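Local coordinates for predicted component of a thermophile-specific DNA repair system, contains a RAMP domain (Methanopyrus kandleri, PDB 4N0L), which binds CRISPR RNA as a RAMP-type, RRM-like component of the type III-A (Csm) interference machinery, carries a zinc ion and is thought to act as an endonuclease, at residues P116-F121 / S240-L245. Numbering follows the deposited sequence.
Sequences PVCRIF and SDLKYL. With ZN (zinc ion), chain C.
Short helix 116-121 packs across the N-terminal part of helix 238-255 almost at a right angle: the segment axes cross at -91° and come within 10.6 Å, with I120 and D241 the nearest pair, their CA atoms 6.8 Å apart. From the short helix, R119 reaches over with its chain extended from CG to NE and presents the guanidinium side-on. R119 NE and NH2 both bond to one oxygen, OD1 of D241, in a salt bridge, at 2.7 and 2.9 Å; NE meets the syn lone pair, whereas the NH2 bond is more bent at 135° and arrives nearly along the C-O axis. The two planes are turned 39° apart, while OD1 stays close to the guanidinium plane. The other carboxylate oxygen, OD2, is held by R171 and Y230, so this buried acid is gripped at both oxygens, which probably favours its charged form. The helix at 238-255 directly follows strand 223-231 of the antiparallel sheet of the RRM-like RAMP core; the short helix lying against it carries C118, whose SG binds zinc at 2.3 Å together with H86, C88 and C115. Next to the salt bridge, the I120 side chain runs past the D241 carboxylate in the opposite direction, I120 CG1 3.5 Å from D241 OD1, and its CD1 meets CB of Y244 at 3.8 Å. P116 CB approaches the Y244 ring obliquely, 3.7 Å from CD2, while the phenol oxygen bonds to E111. Farther along, F121 CZ lies loosely against CD1 of L245, and both side chains also rest on V172.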
loop_
_atom_site.group_PDB
_atom_site.type_symbol
_atom_site.label_atom_id
_atom_site.label_comp_id
_atom_site.label_asym_id
_atom_site.label_seq_id
_atom_site.Cartn_x
_atom_site.Cartn_y
_atom_site.Cartn_z
ATOM N N PRO A 116 -0.519 3.772 -12.019
ATOM C CA PRO A 116 -1.122 3.389 -10.736
ATOM C C PRO A 116 -0.077 3.104 -9.662
ATOM O O PRO A 116 -0.245 3.528 -8.520
ATOM C CB PRO A 116 -1.905 2.120 -11.079
ATOM C CG PRO A 116 -2.156 2.213 -12.540
ATOM C CD PRO A 116 -0.952 2.888 -13.113
ATOM N N VAL A 117 0.975 2.380 -10.028
ATOM C CA VAL A 117 2.053 2.057 -9.098
ATOM C C VAL A 117 2.660 3.302 -8.462
ATOM O O VAL A 117 2.675 3.448 -7.240
ATOM C CB VAL A 117 3.180 1.271 -9.793
ATOM C CG1 VAL A 117 4.328 1.019 -8.821
ATOM C CG2 VAL A 117 2.648 -0.041 -10.350
ATOM N N CYS A 118 3.151 4.201 -9.304
ATOM C CA CYS A 118 3.889 5.371 -8.841
ATOM C C CYS A 118 2.990 6.459 -8.242
ATOM O O CYS A 118 3.380 7.122 -7.282
ATOM C CB CYS A 118 4.733 5.939 -9.986
ATOM S SG CYS A 118 6.086 4.841 -10.518
ATOM N N ARG A 119 1.797 6.650 -8.799
ATOM C CA ARG A 119 0.904 7.694 -8.294
ATOM C C ARG A 119 0.361 7.351 -6.899
ATOM O O ARG A 119 0.071 8.244 -6.100
ATOM C CB ARG A 119 -0.254 7.940 -9.273
ATOM C CG ARG A 119 -1.428 6.983 -9.121
ATOM C CD ARG A 119 -2.332 6.981 -10.345
ATOM N NE ARG A 119 -3.517 6.156 -10.126
ATOM C CZ ARG A 119 -4.232 5.593 -11.096
ATOM N NH1 ARG A 119 -3.889 5.767 -12.366
ATOM N NH2 ARG A 119 -5.293 4.855 -10.790
ATOM N N ILE A 120 0.237 6.057 -6.610
ATOM C CA ILE A 120 -0.268 5.592 -5.319
ATOM C C ILE A 120 0.849 5.407 -4.294
ATOM O O ILE A 120 0.762 5.896 -3.167
ATOM C CB ILE A 120 -1.039 4.256 -5.460
ATOM C CG1 ILE A 120 -2.330 4.458 -6.256
ATOM C CG2 ILE A 120 -1.358 3.668 -4.093
ATOM C CD1 ILE A 120 -2.994 3.163 -6.668
ATOM N N PHE A 121 1.890 4.679 -4.685
ATOM C CA PHE A 121 2.944 4.299 -3.752
ATOM C C PHE A 121 4.184 5.193 -3.865
ATOM O O PHE A 121 5.221 4.913 -3.262
ATOM C CB PHE A 121 3.324 2.834 -3.969
ATOM C CG PHE A 121 2.203 1.869 -3.678
ATOM C CD1 PHE A 121 1.923 1.475 -2.378
ATOM C CD2 PHE A 121 1.434 1.350 -4.708
ATOM C CE1 PHE A 121 0.890 0.587 -2.112
ATOM C CE2 PHE A 121 0.402 0.460 -4.449
ATOM C CZ PHE A 121 0.129 0.079 -3.150
ATOM N N SER A 240 -10.293 4.051 -8.831
ATOM C CA SER A 240 -9.246 3.201 -9.380
ATOM C C SER A 240 -8.134 2.977 -8.361
ATOM O O SER A 240 -7.639 1.858 -8.212
ATOM C CB SER A 240 -8.671 3.813 -10.659
ATOM O OG SER A 240 -9.064 3.067 -11.800
ATOM N N ASP A 241 -7.758 4.039 -7.653
ATOM C CA ASP A 241 -6.718 3.952 -6.633
ATOM C C ASP A 241 -7.130 3.004 -5.510
ATOM O O ASP A 241 -6.334 2.175 -5.064
ATOM C CB ASP A 241 -6.408 5.332 -6.051
ATOM C CG ASP A 241 -5.512 6.166 -6.953
ATOM O OD1 ASP A 241 -5.095 5.668 -8.021
ATOM O OD2 ASP A 241 -5.219 7.323 -6.581
ATOM N N LEU A 242 -8.376 3.131 -5.065
ATOM C CA LEU A 242 -8.904 2.284 -4.003
ATOM C C LEU A 242 -8.883 0.818 -4.415
ATOM O O LEU A 242 -8.540 -0.053 -3.615
ATOM C CB LEU A 242 -10.326 2.707 -3.632
ATOM C CG LEU A 242 -10.459 4.079 -2.971
ATOM C CD1 LEU A 242 -11.902 4.348 -2.574
ATOM C CD2 LEU A 242 -9.530 4.200 -1.771
ATOM N N LYS A 243 -9.251 0.556 -5.665
ATOM C CA LYS A 243 -9.207 -0.794 -6.215
ATOM C C LYS A 243 -7.804 -1.376 -6.155
ATOM O O LYS A 243 -7.612 -2.515 -5.735
ATOM C CB LYS A 243 -9.712 -0.803 -7.660
ATOM C CG LYS A 243 -9.918 -2.200 -8.226
ATOM C CD LYS A 243 -9.513 -2.277 -9.688
ATOM C CE LYS A 243 -10.330 -1.321 -10.536
ATOM N NZ LYS A 243 -9.763 -1.170 -11.903
ATOM N N TYR A 244 -6.825 -0.583 -6.574
ATOM C CA TYR A 244 -5.445 -1.044 -6.632
ATOM C C TYR A 244 -4.815 -1.126 -5.244
ATOM O O TYR A 244 -4.022 -2.025 -4.973
ATOM C CB TYR A 244 -4.626 -0.132 -7.547
ATOM C CG TYR A 244 -5.075 -0.188 -8.993
ATOM C CD1 TYR A 244 -5.462 -1.392 -9.571
ATOM C CD2 TYR A 244 -5.124 0.959 -9.777
ATOM C CE1 TYR A 244 -5.876 -1.454 -10.888
ATOM C CE2 TYR A 244 -5.540 0.908 -11.095
ATOM C CZ TYR A 244 -5.915 -0.303 -11.645
ATOM O OH TYR A 244 -6.330 -0.366 -12.956
ATOM N N LEU A 245 -5.179 -0.196 -4.367
ATOM C CA LEU A 245 -4.715 -0.235 -2.986
ATOM C C LEU A 245 -5.211 -1.503 -2.291
ATOM O O LEU A 245 -4.432 -2.226 -1.666
ATOM C CB LEU A 245 -5.181 1.003 -2.220
ATOM C CG LEU A 245 -4.859 1.000 -0.723
ATOM C CD1 LEU A 245 -3.358 0.860 -0.500
ATOM C CD2 LEU A 245 -5.391 2.255 -0.049
HETATM ZN ZN ZN C . 5.282 4.156 -12.595
#